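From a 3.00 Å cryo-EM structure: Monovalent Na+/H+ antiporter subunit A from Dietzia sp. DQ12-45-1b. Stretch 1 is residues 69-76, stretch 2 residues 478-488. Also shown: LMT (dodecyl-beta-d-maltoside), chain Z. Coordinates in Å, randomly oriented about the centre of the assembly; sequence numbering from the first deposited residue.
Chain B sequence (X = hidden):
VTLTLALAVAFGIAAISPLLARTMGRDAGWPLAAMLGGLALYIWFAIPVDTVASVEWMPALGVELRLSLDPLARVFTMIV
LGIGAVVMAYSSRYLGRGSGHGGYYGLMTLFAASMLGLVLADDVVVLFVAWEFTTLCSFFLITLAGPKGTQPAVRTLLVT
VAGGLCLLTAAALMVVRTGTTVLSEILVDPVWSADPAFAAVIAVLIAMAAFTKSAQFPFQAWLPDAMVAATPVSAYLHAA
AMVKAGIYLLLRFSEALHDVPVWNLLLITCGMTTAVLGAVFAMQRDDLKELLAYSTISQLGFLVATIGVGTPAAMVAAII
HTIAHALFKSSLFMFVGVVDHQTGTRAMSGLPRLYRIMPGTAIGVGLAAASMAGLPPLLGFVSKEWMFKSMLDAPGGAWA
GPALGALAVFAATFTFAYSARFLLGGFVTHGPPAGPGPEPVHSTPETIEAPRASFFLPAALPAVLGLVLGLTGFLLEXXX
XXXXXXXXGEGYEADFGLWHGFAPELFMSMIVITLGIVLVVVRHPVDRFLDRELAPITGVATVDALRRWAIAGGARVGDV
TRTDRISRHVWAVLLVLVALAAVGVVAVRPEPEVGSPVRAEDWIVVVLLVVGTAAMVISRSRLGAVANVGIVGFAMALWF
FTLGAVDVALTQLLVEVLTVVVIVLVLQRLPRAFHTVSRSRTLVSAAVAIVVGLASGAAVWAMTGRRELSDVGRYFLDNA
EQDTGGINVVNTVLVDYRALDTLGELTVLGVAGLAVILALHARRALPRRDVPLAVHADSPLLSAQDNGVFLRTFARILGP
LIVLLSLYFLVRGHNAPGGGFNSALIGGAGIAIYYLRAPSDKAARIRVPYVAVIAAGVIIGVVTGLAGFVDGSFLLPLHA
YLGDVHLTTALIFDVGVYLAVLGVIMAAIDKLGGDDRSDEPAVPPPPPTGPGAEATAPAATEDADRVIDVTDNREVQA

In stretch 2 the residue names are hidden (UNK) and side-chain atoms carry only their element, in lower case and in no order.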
# COMPACT_ATOMS: atom_id res chain seq x y z
N LEU B 69 -38.08 27.20 13.77
CA LEU B 69 -38.03 28.65 13.89
C LEU B 69 -38.59 29.09 15.24
O LEU B 69 -39.43 29.98 15.33
CB LEU B 69 -38.78 29.30 12.73
CG LEU B 69 -38.91 30.83 12.70
CD1 LEU B 69 -37.55 31.47 12.59
CD2 LEU B 69 -39.79 31.27 11.54
N ASP B 70 -38.14 28.43 16.31
CA ASP B 70 -38.51 28.87 17.65
C ASP B 70 -38.08 30.32 17.85
O ASP B 70 -37.17 30.80 17.18
CB ASP B 70 -37.87 27.96 18.70
CG ASP B 70 -36.37 27.85 18.54
OD1 ASP B 70 -35.87 28.13 17.43
OD2 ASP B 70 -35.69 27.48 19.52
N PRO B 71 -38.74 31.05 18.76
CA PRO B 71 -38.52 32.50 18.84
C PRO B 71 -37.07 32.91 19.00
O PRO B 71 -36.69 34.00 18.54
CB PRO B 71 -39.36 32.90 20.06
CG PRO B 71 -40.45 31.90 20.10
CD PRO B 71 -39.81 30.61 19.67
N LEU B 72 -36.23 32.09 19.64
CA LEU B 72 -34.80 32.37 19.67
C LEU B 72 -34.24 32.44 18.26
O LEU B 72 -33.51 33.37 17.90
CB LEU B 72 -34.07 31.32 20.50
CG LEU B 72 -32.56 31.29 20.33
CD1 LEU B 72 -31.94 32.55 20.90
CD2 LEU B 72 -31.97 30.06 20.99
N ALA B 73 -34.59 31.45 17.43
CA ALA B 73 -34.24 31.53 16.02
C ALA B 73 -34.93 32.70 15.34
O ALA B 73 -34.33 33.37 14.50
CB ALA B 73 -34.58 30.22 15.32
N ARG B 74 -36.18 32.99 15.70
CA ARG B 74 -36.87 34.11 15.06
C ARG B 74 -36.15 35.43 15.32
O ARG B 74 -36.28 36.37 14.53
CB ARG B 74 -38.32 34.20 15.52
CG ARG B 74 -39.20 34.96 14.55
CD ARG B 74 -40.56 35.27 15.14
NE ARG B 74 -41.52 35.59 14.09
CZ ARG B 74 -42.71 36.15 14.30
NH1 ARG B 74 -43.52 36.40 13.28
NH2 ARG B 74 -43.09 36.45 15.54
N VAL B 75 -35.40 35.51 16.42
CA VAL B 75 -34.61 36.71 16.68
C VAL B 75 -33.24 36.62 16.00
O VAL B 75 -32.74 37.61 15.46
CB VAL B 75 -34.48 36.94 18.19
CG1 VAL B 75 -33.46 38.02 18.49
CG2 VAL B 75 -35.83 37.31 18.78
N PHE B 76 -32.63 35.44 16.00
CA PHE B 76 -31.27 35.34 15.49
C PHE B 76 -31.20 35.36 13.96
O PHE B 76 -30.27 35.94 13.40
CB PHE B 76 -30.58 34.09 16.04
CG PHE B 76 -29.73 34.37 17.24
CD1 PHE B 76 -30.30 34.62 18.47
CD2 PHE B 76 -28.35 34.41 17.13
CE1 PHE B 76 -29.52 34.88 19.58
CE2 PHE B 76 -27.57 34.68 18.24
CZ PHE B 76 -28.16 34.91 19.46
N UNK B 478 -41.52 41.83 23.57
CA UNK B 478 -42.21 40.63 23.07
C UNK B 478 -41.25 39.63 22.45
O UNK B 478 -41.17 38.48 22.89
c UNK B 478 -43.20 41.18 22.04
c UNK B 478 -42.17 43.05 23.08
c UNK B 478 -42.78 42.60 21.80
N UNK B 479 -40.49 40.07 21.45
CA UNK B 479 -39.59 39.16 20.74
C UNK B 479 -38.51 38.62 21.66
O UNK B 479 -38.21 37.42 21.63
c UNK B 479 -38.97 39.87 19.54
N UNK B 480 -37.92 39.48 22.49
CA UNK B 480 -36.79 39.05 23.32
C UNK B 480 -37.25 38.08 24.40
O UNK B 480 -36.62 37.04 24.63
c UNK B 480 -35.21 39.85 25.08
c UNK B 480 -36.07 40.27 23.91
c UNK B 480 -35.23 40.95 22.85
N UNK B 481 -38.36 38.40 25.08
CA UNK B 481 -38.88 37.51 26.11
C UNK B 481 -39.34 36.19 25.51
O UNK B 481 -39.17 35.13 26.12
c UNK B 481 -40.02 38.18 26.86
N UNK B 482 -39.93 36.22 24.31
CA UNK B 482 -40.32 34.97 23.67
C UNK B 482 -39.11 34.17 23.24
O UNK B 482 -39.16 32.93 23.20
c UNK B 482 -41.24 35.24 22.48
N UNK B 483 -38.01 34.84 22.91
CA UNK B 483 -36.77 34.16 22.57
C UNK B 483 -35.98 33.72 23.80
O UNK B 483 -35.02 32.95 23.65
c UNK B 483 -35.90 35.08 21.71
N UNK B 484 -36.35 34.20 24.98
CA UNK B 484 -35.69 33.78 26.21
C UNK B 484 -36.40 32.61 26.88
O UNK B 484 -35.75 31.72 27.42
c UNK B 484 -35.59 34.96 27.19
N UNK B 485 -37.73 32.61 26.85
CA UNK B 485 -38.47 31.44 27.33
C UNK B 485 -38.40 30.27 26.37
O UNK B 485 -38.95 29.21 26.68
n UNK B 485 -43.13 28.97 28.91
c UNK B 485 -39.93 31.81 27.60
c UNK B 485 -40.80 31.86 26.36
n UNK B 485 -42.67 31.15 29.43
c UNK B 485 -42.27 31.77 26.71
n UNK B 485 -42.63 30.46 27.24
c UNK B 485 -42.81 30.19 28.53
N UNK B 486 -37.74 30.44 25.22
CA UNK B 486 -37.46 29.34 24.32
C UNK B 486 -36.00 28.92 24.33
O UNK B 486 -35.69 27.84 23.82
c UNK B 486 -37.87 29.71 22.88
N UNK B 487 -35.11 29.74 24.88
CA UNK B 487 -33.73 29.33 25.04
C UNK B 487 -33.56 28.46 26.28
O UNK B 487 -32.80 27.48 26.25
o UNK B 487 -32.49 30.84 26.48
c UNK B 487 -32.82 30.56 25.14
N UNK B 488 -34.24 28.80 27.37
CA UNK B 488 -34.32 27.94 28.54
C UNK B 488 -35.79 27.69 28.85
O UNK B 488 -36.68 28.18 28.15
c UNK B 488 -34.35 29.72 30.32
c UNK B 488 -33.62 30.40 31.45
c UNK B 488 -32.18 28.96 29.37
c UNK B 488 -33.59 28.54 29.75
C1B LMT Z . -46.99 44.19 18.24
C2B LMT Z . -48.13 44.53 17.26
C3B LMT Z . -48.60 45.99 17.44
C4B LMT Z . -47.38 46.93 17.61
C5B LMT Z . -46.56 46.45 18.82
C6B LMT Z . -46.70 47.44 19.97
O1B LMT Z . -45.80 44.11 17.53
O2B LMT Z . -47.64 44.33 15.99
O3B LMT Z . -49.50 46.11 18.46
O4' LMT Z . -46.59 46.92 16.48
O5B LMT Z . -46.91 45.15 19.25
O6B LMT Z . -45.89 47.07 21.01
C1' LMT Z . -42.29 42.07 17.25
C2' LMT Z . -43.44 41.20 17.77
C3' LMT Z . -44.80 41.94 17.62
C4' LMT Z . -44.72 43.40 18.09
C5' LMT Z . -43.44 44.00 17.48
C6' LMT Z . -43.24 45.46 17.74
O1' LMT Z . -41.08 41.50 17.51
O2' LMT Z . -43.48 40.05 17.03
O3' LMT Z . -45.77 41.28 18.30
O5' LMT Z . -42.32 43.30 17.93
O6' LMT Z . -43.32 45.61 19.10
C1 LMT Z . -40.00 42.11 16.83
C2 LMT Z . -39.25 40.99 16.15
C3 LMT Z . -37.88 41.34 15.69
C4 LMT Z . -37.12 41.85 16.88
C5 LMT Z . -36.02 42.76 16.45
C6 LMT Z . -34.88 42.02 15.84
C7 LMT Z . -33.65 42.86 15.93
C8 LMT Z . -33.01 42.94 14.59
C9 LMT Z . -32.03 44.05 14.45
C10 LMT Z . -31.44 43.96 13.07
C11 LMT Z . -31.49 45.27 12.36
C12 LMT Z . -30.71 45.24 11.08

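Position 478 carries three side-chain carbons that close a ring onto its own backbone N. That ring is proline. Pro 478 does not reach stretch 1, but its CG lies 4.0 Å from O5' of the detergent LMT.

Position 479 has one side-chain carbon and nothing beyond it. The CB of 479 is 4.1 Å from Val 75 CG2, and the backbone O of 479 is 3.7 Å from Val 75 CG2. The residue is Ala 479. Ala 479 CB also lies 3.4 Å from LMT O1'.

Position 480 has three carbons, one carrying the other two. A fork at the first carbon with two single-carbon arms is valine. Val 480 points away from stretch 1, with chi1 in the t well.

Position 481 has one carbon and is out of reach of stretch 1. It is alanine, Ala 481.

Position 482 again has a single carbon. It sits 3.9 Å from Pro 71 CB, counted from the CB of 482, while the backbone O of 482 approaches Pro 71 CB to 3.1 Å. The residue is Ala 482.

Position 483 has one carbon, and this one is central. The CB of 483 lies 3.4 Å from Pro 71 O, 3.6 Å from Leu 72 CA and 3.7 Å from Val 75 CG2. The residue is Ala 483.

Position 484 has one carbon, directed away from stretch 1. It is Ala 484.

Position 485 has three carbons, a nitrogen, then a carbon bearing two more nitrogens. This is a guanidinium, hence arginine. Arg 485 is exposed and makes no contact with stretch 1.

Position 486 has one carbon, pointing toward stretch 1. The CB of 486 is 3.9 Å from Pro 71 CD. It is Ala 486.

Position 487 has one carbon followed by one oxygen. The CB of 487 is 4.3 Å from Leu 72 CD2. The residue is Ser 487. Ser 487 OG gives a weak hydrogen bond to Ala 484 O at 3.5 Å.

Position 488 has four carbons, forked at the first, with one arm two carbons long. It is isoleucine. Ile 488 is out of reach of stretch 1.

The contact works by close apolar packing, with no hydrogen bond across it. At the closest point stretch 2 offers a single methyl, so Leu 72 CA comes to 3.9 Å from Ala 483 CA and the helix axes to 7.7 Å. The 132° between their directions makes the helices oblique, nearer antiparallel than parallel. Ala 483 touches Pro 71, Leu 72 and Val 75. Backbone oxygens of Ala 479 and Ala 482 also pack against Val 75 and Pro 71. Together the stretches bury 341 Å².

Stretch 2 478-488: PAVAAAARASI
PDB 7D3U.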